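Local coordinates for thioesterase domain-containing protein (Pyrococcus horikoshii, PDB 1IXL) that is of unproven function but has the hot-dog fold of the thioesterase superfamily, whose members are generally credited with hydrolysing acyl-CoA thioesters, at residues A28-T34 with G84-K90; T78-K82 with R109-V114; A58-V63 with A89-I93. One frame throughout, in Å; residues are numbered along the deposited sequence.

Following the chain from its N terminus, strand 27-33 comes first and waits until residues 84-90 to meet its sheet neighbour, so contact 1 closes a loop of 49 residues that holds helix 48-63 and strand 68-77. Contact 3 closes a shorter loop onto the same strand: the helix end 58-63 is met by 89-93, and A89 and K90 serve both contacts. Contact 2 crosses the other two, since residues 78-82 lie inside their loops while 109-114 come after them. D85 and R109 join contacts 1 and 2 by a salt bridge. Together the three tie the antiparallel sheet to its central helix and to the loop leaving strand 68-77.

Contact 1 of 3, residues A28-T34 with G84-K90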
loop_
_atom_site.group_PDB
_atom_site.type_symbol
_atom_site.label_atom_id
_atom_site.label_comp_id
_atom_site.label_asym_id
_atom_site.label_seq_id
_atom_site.Cartn_x
_atom_site.Cartn_y
_atom_site.Cartn_z
ATOM N N ALA A 28 -5.600 -7.273 0.043
ATOM C CA ALA A 28 -4.459 -7.351 0.954
ATOM C C ALA A 28 -4.507 -6.254 2.006
ATOM O O ALA A 28 -5.108 -5.203 1.794
ATOM C CB ALA A 28 -3.160 -7.265 0.187
ATOM N N GLU A 29 -3.884 -6.534 3.147
ATOM C CA GLU A 29 -3.817 -5.590 4.247
ATOM C C GLU A 29 -2.380 -5.561 4.733
ATOM O O GLU A 29 -1.744 -6.608 4.917
ATOM C CB GLU A 29 -4.766 -5.990 5.383
ATOM C CG GLU A 29 -6.245 -5.895 5.009
ATOM C CD GLU A 29 -7.165 -6.178 6.185
ATOM O OE1 GLU A 29 -6.646 -6.428 7.301
ATOM O OE2 GLU A 29 -8.404 -6.142 5.991
ATOM N N VAL A 30 -1.868 -4.349 4.928
ATOM C CA VAL A 30 -0.495 -4.148 5.371
ATOM C C VAL A 30 -0.507 -3.077 6.468
ATOM O O VAL A 30 -1.200 -2.073 6.350
ATOM C CB VAL A 30 0.395 -3.649 4.204
ATOM C CG1 VAL A 30 1.846 -3.609 4.646
ATOM C CG2 VAL A 30 0.215 -4.552 2.969
ATOM N N GLU A 31 0.254 -3.292 7.531
ATOM C CA GLU A 31 0.275 -2.333 8.626
ATOM C C GLU A 31 1.641 -1.679 8.752
ATOM O O GLU A 31 2.669 -2.264 8.385
ATOM C CB GLU A 31 -0.094 -3.020 9.945
ATOM C CG GLU A 31 0.759 -4.226 10.273
ATOM C CD GLU A 31 0.527 -4.745 11.696
ATOM O OE1 GLU A 31 -0.646 -4.782 12.130
ATOM O OE2 GLU A 31 1.514 -5.117 12.367
ATOM N N LEU A 32 1.646 -0.454 9.266
ATOM C CA LEU A 32 2.892 0.270 9.438
ATOM C C LEU A 32 2.855 1.100 10.713
ATOM O O LEU A 32 1.899 1.850 10.954
ATOM C CB LEU A 32 3.136 1.209 8.249
ATOM C CG LEU A 32 4.320 2.193 8.302
ATOM C CD1 LEU A 32 5.637 1.438 8.287
ATOM C CD2 LEU A 32 4.263 3.122 7.081
ATOM N N GLU A 33 3.887 0.931 11.530
ATOM C CA GLU A 33 4.043 1.712 12.757
ATOM C C GLU A 33 4.923 2.877 12.302
ATOM O O GLU A 33 6.044 2.662 11.822
ATOM C CB GLU A 33 4.782 0.903 13.833
ATOM C CG GLU A 33 3.906 -0.113 14.558
ATOM C CD GLU A 33 2.858 0.549 15.435
ATOM O OE1 GLU A 33 2.003 -0.182 15.991
ATOM O OE2 GLU A 33 2.897 1.800 15.572
ATOM N N THR A 34 4.417 4.098 12.404
ATOM C CA THR A 34 5.223 5.234 11.979
ATOM C C THR A 34 6.328 5.513 12.992
ATOM O O THR A 34 6.123 5.349 14.203
ATOM C CB THR A 34 4.365 6.483 11.766
ATOM O OG1 THR A 34 3.637 6.791 12.959
ATOM C CG2 THR A 34 3.398 6.252 10.616
ATOM N N GLY A 84 4.122 7.780 15.688
ATOM C CA GLY A 84 3.526 7.002 16.758
ATOM C C GLY A 84 2.211 6.388 16.308
ATOM O O GLY A 84 1.732 5.433 16.920
ATOM N N ASP A 85 1.607 6.942 15.258
ATOM C CA ASP A 85 0.364 6.383 14.734
ATOM C C ASP A 85 0.696 5.029 14.113
ATOM O O ASP A 85 1.773 4.838 13.555
ATOM C CB ASP A 85 -0.251 7.275 13.629
ATOM C CG ASP A 85 -0.845 8.570 14.158
ATOM O OD1 ASP A 85 -0.924 8.757 15.397
ATOM O OD2 ASP A 85 -1.253 9.401 13.321
ATOM N N LYS A 86 -0.227 4.087 14.237
ATOM C CA LYS A 86 -0.077 2.774 13.640
ATOM C C LYS A 86 -1.097 2.844 12.510
ATOM O O LYS A 86 -2.273 3.177 12.749
ATOM C CB LYS A 86 -0.479 1.669 14.613
ATOM C CG LYS A 86 -0.467 0.280 13.985
ATOM C CD LYS A 86 -1.387 -0.667 14.735
ATOM C CE LYS A 86 -1.850 -1.798 13.843
ATOM N NZ LYS A 86 -0.676 -2.495 13.260
ATOM N N LEU A 87 -0.658 2.549 11.295
ATOM C CA LEU A 87 -1.536 2.619 10.131
ATOM C C LEU A 87 -1.781 1.262 9.494
ATOM O O LEU A 87 -0.906 0.405 9.520
ATOM C CB LEU A 87 -0.924 3.535 9.062
ATOM C CG LEU A 87 -0.438 4.934 9.481
ATOM C CD1 LEU A 87 0.187 5.648 8.256
ATOM C CD2 LEU A 87 -1.607 5.758 10.039
ATOM N N VAL A 88 -2.973 1.081 8.929
ATOM C CA VAL A 88 -3.301 -0.156 8.228
ATOM C C VAL A 88 -3.906 0.179 6.857
ATOM O O VAL A 88 -4.938 0.824 6.763
ATOM C CB VAL A 88 -4.325 -1.032 8.980
ATOM C CG1 VAL A 88 -4.614 -2.306 8.157
ATOM C CG2 VAL A 88 -3.802 -1.399 10.362
ATOM N N ALA A 89 -3.256 -0.272 5.798
ATOM C CA ALA A 89 -3.761 -0.036 4.461
ATOM C C ALA A 89 -4.542 -1.277 4.012
ATOM O O ALA A 89 -4.056 -2.394 4.160
ATOM C CB ALA A 89 -2.593 0.224 3.520
ATOM N N LYS A 90 -5.752 -1.060 3.494
ATOM C CA LYS A 90 -6.612 -2.118 2.978
ATOM C C LYS A 90 -6.815 -1.873 1.478
ATOM O O LYS A 90 -7.403 -0.878 1.076
ATOM C CB LYS A 90 -7.944 -2.129 3.741
ATOM C CG LYS A 90 -7.711 -2.378 5.244
ATOM C CD LYS A 90 -8.989 -2.542 6.057
ATOM C CE LYS A 90 -8.636 -2.534 7.552
ATOM N NZ LYS A 90 -9.870 -2.652 8.386
HETATM O O HOH W 1 -10.279 -5.938 8.074
HETATM O O HOH W 2 1.909 2.934 17.901
#
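Within the antiparallel sheet of the hot-dog fold, strands 27-33 and 86-97 pair side by side, with V30 opposite A89 and L32 opposite L87 as the hydrogen-bonded pairs. The short segments run at 162° to each other. V30 N reaches A89 O at 3.0 Å and the A89 amide returns a bond to V30 O; L32 and L87 exchange a second pair, and the bond from L87 N to L32 O, 2.7 Å long, is almost straight at 178°. V30, L32, L87 and A89 project to one face, where V30, L87 and A89 pack on L54 of helix 48-63. The other face is mostly charged, with V88 among the acids and lysines. K86 is extended until a bend at chi4 (55°) brings its ammonium over E31, and K86 NZ makes a salt bridge to E31 OE1 at 2.6 Å, arriving from above the carboxylate plane. On the way K86 CG passes 3.2 Å from E33 OE1, so the aliphatic part of K86 lies against one glutamate while its tip serves the other. Farther along, E29 and K90 lie against each other through their chains, E29 OE2 being 3.6 Å from K90 CD; that oxygen also bonds to the hydroxyl of Y27, and a water links it, weakly on the lysine side, to K90 NZ. Past the regular ladder, T34 uses both amide and hydroxyl on one acceptor. T34 N reaches D85 O at 3.0 Å almost in line with the carbonyl bond, whereas T34 OG1 meets D85 O at 2.8 Å, in the carbonyl plane and on a lone pair.

Contact 2 of 3, residues T78-K82 with R109-V114; sequences TKPVK and REEEVV
The backbone of T78, in the loop after strand 68-77, bonds through T78 N to V114 O at 2.9 Å, beside a type II' beta turn that runs from R109 to E112. T78 OG1 donates to V113 O, 2.7 Å away and well above that carbonyl's plane. The main side chain here is R109. With chi1 and chi2 both near 180° its chain runs out straight, and the bend at chi3 (56°) turns the guanidinium so that R109 NH1 gives a bond of 3.0 Å to P80 O, in the planes of both groups. R109 NE and NH2 grip E112 side-on, one to each oxygen, the shorter being R109 NH2 to E112 OE2 at 2.9 Å; the oxygens lie in the guanidinium plane but are met from above the carboxylate plane. A water bridges NH2 and P80 O, while NH1 also forms a salt bridge with D85, just before strand 86-97. V114 CG1 lies over one face of the R109 guanidinium, 4.1 Å above its plane. Beyond it, V114 CB packs on V81 CG2, and K79 crosses E112 at about a right angle, K79 CE 3.3 Å from E112 OE2. A leucine in place of R109 would probably cost E112 and D85 their salt bridges and P80 O its arginine donor, leaving this loop freer to shift. Two carboxylates and one carbonyl thus share a single guanidinium, which is likely to favour the charged form of both acids.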
loop_
_atom_site.group_PDB
_atom_site.type_symbol
_atom_site.label_atom_id
_atom_site.label_comp_id
_atom_site.label_asym_id
_atom_site.label_seq_id
_atom_site.Cartn_x
_atom_site.Cartn_y
_atom_site.Cartn_z
ATOM N N THR A 78 -6.582 12.554 3.720
ATOM C CA THR A 78 -7.756 13.042 4.432
ATOM C C THR A 78 -7.524 13.522 5.861
ATOM O O THR A 78 -8.254 14.395 6.351
ATOM C CB THR A 78 -8.842 11.952 4.411
ATOM O OG1 THR A 78 -8.325 10.763 5.009
ATOM C CG2 THR A 78 -9.221 11.614 2.962
ATOM N N LYS A 79 -6.528 12.951 6.523
ATOM C CA LYS A 79 -6.176 13.334 7.908
ATOM C C LYS A 79 -4.669 13.266 8.091
ATOM O O LYS A 79 -4.026 12.364 7.558
ATOM C CB LYS A 79 -6.803 12.384 8.920
ATOM C CG LYS A 79 -8.301 12.491 9.071
ATOM C CD LYS A 79 -8.749 11.519 10.157
ATOM C CE LYS A 79 -10.090 11.921 10.755
ATOM N NZ LYS A 79 -11.152 11.933 9.716
ATOM N N PRO A 80 -4.084 14.215 8.855
ATOM C CA PRO A 80 -2.639 14.218 9.080
ATOM C C PRO A 80 -2.220 13.025 9.924
ATOM O O PRO A 80 -2.968 12.570 10.783
ATOM C CB PRO A 80 -2.406 15.553 9.787
ATOM C CG PRO A 80 -3.676 15.695 10.637
ATOM C CD PRO A 80 -4.742 15.296 9.622
ATOM N N VAL A 81 -1.023 12.507 9.673
ATOM C CA VAL A 81 -0.529 11.360 10.423
ATOM C C VAL A 81 0.598 11.853 11.319
ATOM O O VAL A 81 1.453 12.628 10.889
ATOM C CB VAL A 81 -0.005 10.243 9.456
ATOM C CG1 VAL A 81 0.714 9.145 10.237
ATOM C CG2 VAL A 81 -1.169 9.648 8.689
ATOM N N LYS A 82 0.591 11.403 12.567
ATOM C CA LYS A 82 1.596 11.824 13.535
ATOM C C LYS A 82 2.495 10.660 13.931
ATOM O O LYS A 82 2.035 9.528 14.013
ATOM C CB LYS A 82 0.871 12.419 14.762
ATOM C CG LYS A 82 1.421 12.003 16.104
ATOM C CD LYS A 82 0.549 12.509 17.261
ATOM C CE LYS A 82 0.703 14.001 17.466
ATOM N NZ LYS A 82 2.108 14.373 17.818
ATOM N N ARG A 109 -6.286 4.589 10.581
ATOM C CA ARG A 109 -5.588 4.733 11.859
ATOM C C ARG A 109 -6.792 4.362 12.719
ATOM O O ARG A 109 -7.679 5.176 12.934
ATOM C CB ARG A 109 -5.153 6.172 12.127
ATOM C CG ARG A 109 -4.496 6.344 13.501
ATOM C CD ARG A 109 -4.015 7.760 13.651
ATOM N NE ARG A 109 -5.113 8.688 13.443
ATOM C CZ ARG A 109 -4.965 9.895 12.911
ATOM N NH1 ARG A 109 -3.759 10.304 12.538
ATOM N NH2 ARG A 109 -6.017 10.685 12.744
ATOM N N GLU A 110 -6.836 3.104 13.152
ATOM C CA GLU A 110 -7.976 2.583 13.891
ATOM C C GLU A 110 -9.165 2.694 12.927
ATOM O O GLU A 110 -9.139 2.063 11.864
ATOM C CB GLU A 110 -8.183 3.365 15.188
ATOM C CG GLU A 110 -6.935 3.298 16.072
ATOM C CD GLU A 110 -7.156 3.829 17.462
ATOM O OE1 GLU A 110 -7.608 4.986 17.596
ATOM O OE2 GLU A 110 -6.872 3.089 18.432
ATOM N N GLU A 111 -10.181 3.491 13.240
ATOM C CA GLU A 111 -11.329 3.585 12.323
ATOM C C GLU A 111 -11.300 4.759 11.355
ATOM O O GLU A 111 -12.089 4.816 10.415
ATOM C CB GLU A 111 -12.648 3.644 13.111
ATOM C CG GLU A 111 -12.992 2.381 13.876
ATOM C CD GLU A 111 -13.024 1.162 12.983
ATOM O OE1 GLU A 111 -11.935 0.720 12.546
ATOM O OE2 GLU A 111 -14.136 0.650 12.714
ATOM N N GLU A 112 -10.394 5.698 11.580
ATOM C CA GLU A 112 -10.309 6.873 10.727
ATOM C C GLU A 112 -9.541 6.636 9.428
ATOM O O GLU A 112 -8.517 5.961 9.416
ATOM C CB GLU A 112 -9.600 8.006 11.457
ATOM C CG GLU A 112 -9.976 8.204 12.905
ATOM C CD GLU A 112 -8.921 9.023 13.633
ATOM O OE1 GLU A 112 -8.203 8.457 14.494
ATOM O OE2 GLU A 112 -8.795 10.226 13.328
ATOM N N VAL A 113 -10.038 7.217 8.347
ATOM C CA VAL A 113 -9.355 7.135 7.066
ATOM C C VAL A 113 -8.359 8.305 7.016
ATOM O O VAL A 113 -8.737 9.453 7.283
ATOM C CB VAL A 113 -10.361 7.249 5.903
ATOM C CG1 VAL A 113 -9.624 7.372 4.575
ATOM C CG2 VAL A 113 -11.270 5.998 5.888
ATOM N N VAL A 114 -7.088 8.017 6.723
ATOM C CA VAL A 114 -6.078 9.068 6.623
ATOM C C VAL A 114 -5.662 9.257 5.158
ATOM O O VAL A 114 -5.083 10.275 4.797
ATOM C CB VAL A 114 -4.815 8.760 7.494
ATOM C CG1 VAL A 114 -5.223 8.616 8.960
ATOM C CG2 VAL A 114 -4.107 7.483 7.007
HETATM O O HOH W 3 -2.708 11.423 5.491
HETATM O O HOH W 4 -5.597 13.313 12.245
#

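Contact 3 of 3, residues A58-V63 with A89-I93; sequences AAMLAV and AKAKI
I93 reaches the last turn of helix 48-63 with the end of its longer branch. Its CB stands to the side of the helix, and because CG1 is anti to the carbonyl carbon (chi1 -68°) the ethyl arm swings in toward it. I93 CG1 meets the carbonyl of A62, 3.8 Å from A62 O, and is 4.4 Å from A62 CB. The terminal I93 CD1 goes further: it lies 3.4 Å from A62 O and 4.0 Å from V63 CA, then touches V63 CG2, the two side chains meeting at about a right angle. This is the helix-on-sheet packing of the hot-dog fold, in which the long helix is wrapped by the curved antiparallel sheet; here strand segment 89-93 runs at 40° to helix segment 58-63, their axes approaching to 7.1 Å. Such a close approach rests on alanines. A91 CB points toward the helix and nestles against the backbone of A58, 3.4 Å from A58 O, with the methyls of A58 and A62 also against it. Two residues earlier, A89 CB meets the same methyl, A58 CB, at 3.8 Å. A58 O keeps its helical bond from A62 N. The neighbouring strand 100-109 adds V105, which packs on both A59 and A91, and strand 112-123 brings F119 against A59. Where the helix ends, V63 also packs on K101 and V123.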
loop_
_atom_site.group_PDB
_atom_site.type_symbol
_atom_site.label_atom_id
_atom_site.label_comp_id
_atom_site.label_asym_id
_atom_site.label_seq_id
_atom_site.Cartn_x
_atom_site.Cartn_y
_atom_site.Cartn_z
ATOM N N ALA A 58 0.375 -2.058 -0.429
ATOM C CA ALA A 58 -0.823 -2.862 -0.240
ATOM C C ALA A 58 -1.463 -3.187 -1.599
ATOM O O ALA A 58 -1.944 -4.313 -1.846
ATOM C CB ALA A 58 -1.836 -2.112 0.669
ATOM N N ALA A 59 -1.462 -2.193 -2.474
ATOM C CA ALA A 59 -2.018 -2.327 -3.813
ATOM C C ALA A 59 -1.261 -3.407 -4.603
ATOM O O ALA A 59 -1.880 -4.243 -5.269
ATOM C CB ALA A 59 -1.945 -0.968 -4.541
HETATM N N MSE A 60 0.067 -3.405 -4.509
HETATM C CA MSE A 60 0.870 -4.404 -5.194
HETATM C C MSE A 60 0.504 -5.798 -4.667
HETATM O O MSE A 60 0.511 -6.773 -5.424
HETATM C CB MSE A 60 2.372 -4.160 -4.971
HETATM C CG MSE A 60 2.925 -2.817 -5.490
HETATM SE SE MSE A 60 2.850 -2.597 -7.291
HETATM C CE MSE A 60 1.308 -2.148 -7.465
ATOM N N LEU A 61 0.192 -5.909 -3.375
ATOM C CA LEU A 61 -0.163 -7.227 -2.821
ATOM C C LEU A 61 -1.596 -7.627 -3.100
ATOM O O LEU A 61 -1.926 -8.811 -3.044
ATOM C CB LEU A 61 0.134 -7.314 -1.312
ATOM C CG LEU A 61 1.629 -7.140 -0.999
ATOM C CD1 LEU A 61 1.921 -7.402 0.482
ATOM C CD2 LEU A 61 2.436 -8.083 -1.856
ATOM N N ALA A 62 -2.458 -6.661 -3.395
ATOM C CA ALA A 62 -3.827 -7.007 -3.731
ATOM C C ALA A 62 -3.784 -7.700 -5.106
ATOM O O ALA A 62 -4.643 -8.526 -5.416
ATOM C CB ALA A 62 -4.709 -5.767 -3.771
ATOM N N VAL A 63 -2.785 -7.375 -5.928
ATOM C CA VAL A 63 -2.664 -8.030 -7.243
ATOM C C VAL A 63 -1.800 -9.265 -7.049
ATOM O O VAL A 63 -2.106 -10.336 -7.560
ATOM C CB VAL A 63 -2.032 -7.095 -8.285
ATOM C CG1 VAL A 63 -1.855 -7.839 -9.626
ATOM C CG2 VAL A 63 -2.934 -5.856 -8.464
ATOM N N ALA A 89 -3.256 -0.272 5.798
ATOM C CA ALA A 89 -3.761 -0.036 4.461
ATOM C C ALA A 89 -4.542 -1.277 4.012
ATOM O O ALA A 89 -4.056 -2.394 4.160
ATOM C CB ALA A 89 -2.593 0.224 3.520
ATOM N N LYS A 90 -5.752 -1.060 3.494
ATOM C CA LYS A 90 -6.612 -2.118 2.978
ATOM C C LYS A 90 -6.815 -1.873 1.478
ATOM O O LYS A 90 -7.403 -0.878 1.076
ATOM C CB LYS A 90 -7.944 -2.129 3.741
ATOM C CG LYS A 90 -7.711 -2.378 5.244
ATOM C CD LYS A 90 -8.989 -2.542 6.057
ATOM C CE LYS A 90 -8.636 -2.534 7.552
ATOM N NZ LYS A 90 -9.870 -2.652 8.386
ATOM N N ALA A 91 -6.309 -2.798 0.666
ATOM C CA ALA A 91 -6.348 -2.701 -0.798
ATOM C C ALA A 91 -7.202 -3.774 -1.474
ATOM O O ALA A 91 -7.057 -4.949 -1.179
ATOM C CB ALA A 91 -4.921 -2.785 -1.338
ATOM N N LYS A 92 -8.089 -3.366 -2.382
ATOM C CA LYS A 92 -8.928 -4.334 -3.097
ATOM C C LYS A 92 -8.972 -4.039 -4.596
ATOM O O LYS A 92 -9.089 -2.887 -4.999
ATOM C CB LYS A 92 -10.358 -4.336 -2.549
ATOM C CG LYS A 92 -11.271 -5.344 -3.293
ATOM C CD LYS A 92 -12.625 -5.512 -2.638
ATOM C CE LYS A 92 -13.475 -4.258 -2.722
ATOM N NZ LYS A 92 -14.894 -4.555 -2.311
ATOM N N ILE A 93 -8.834 -5.074 -5.421
ATOM C CA ILE A 93 -8.914 -4.882 -6.857
ATOM C C ILE A 93 -10.381 -4.553 -7.117
ATOM O O ILE A 93 -11.260 -5.323 -6.740
ATOM C CB ILE A 93 -8.540 -6.157 -7.622
ATOM C CG1 ILE A 93 -7.052 -6.465 -7.423
ATOM C CG2 ILE A 93 -8.837 -5.978 -9.107
ATOM C CD1 ILE A 93 -6.606 -7.758 -8.102
#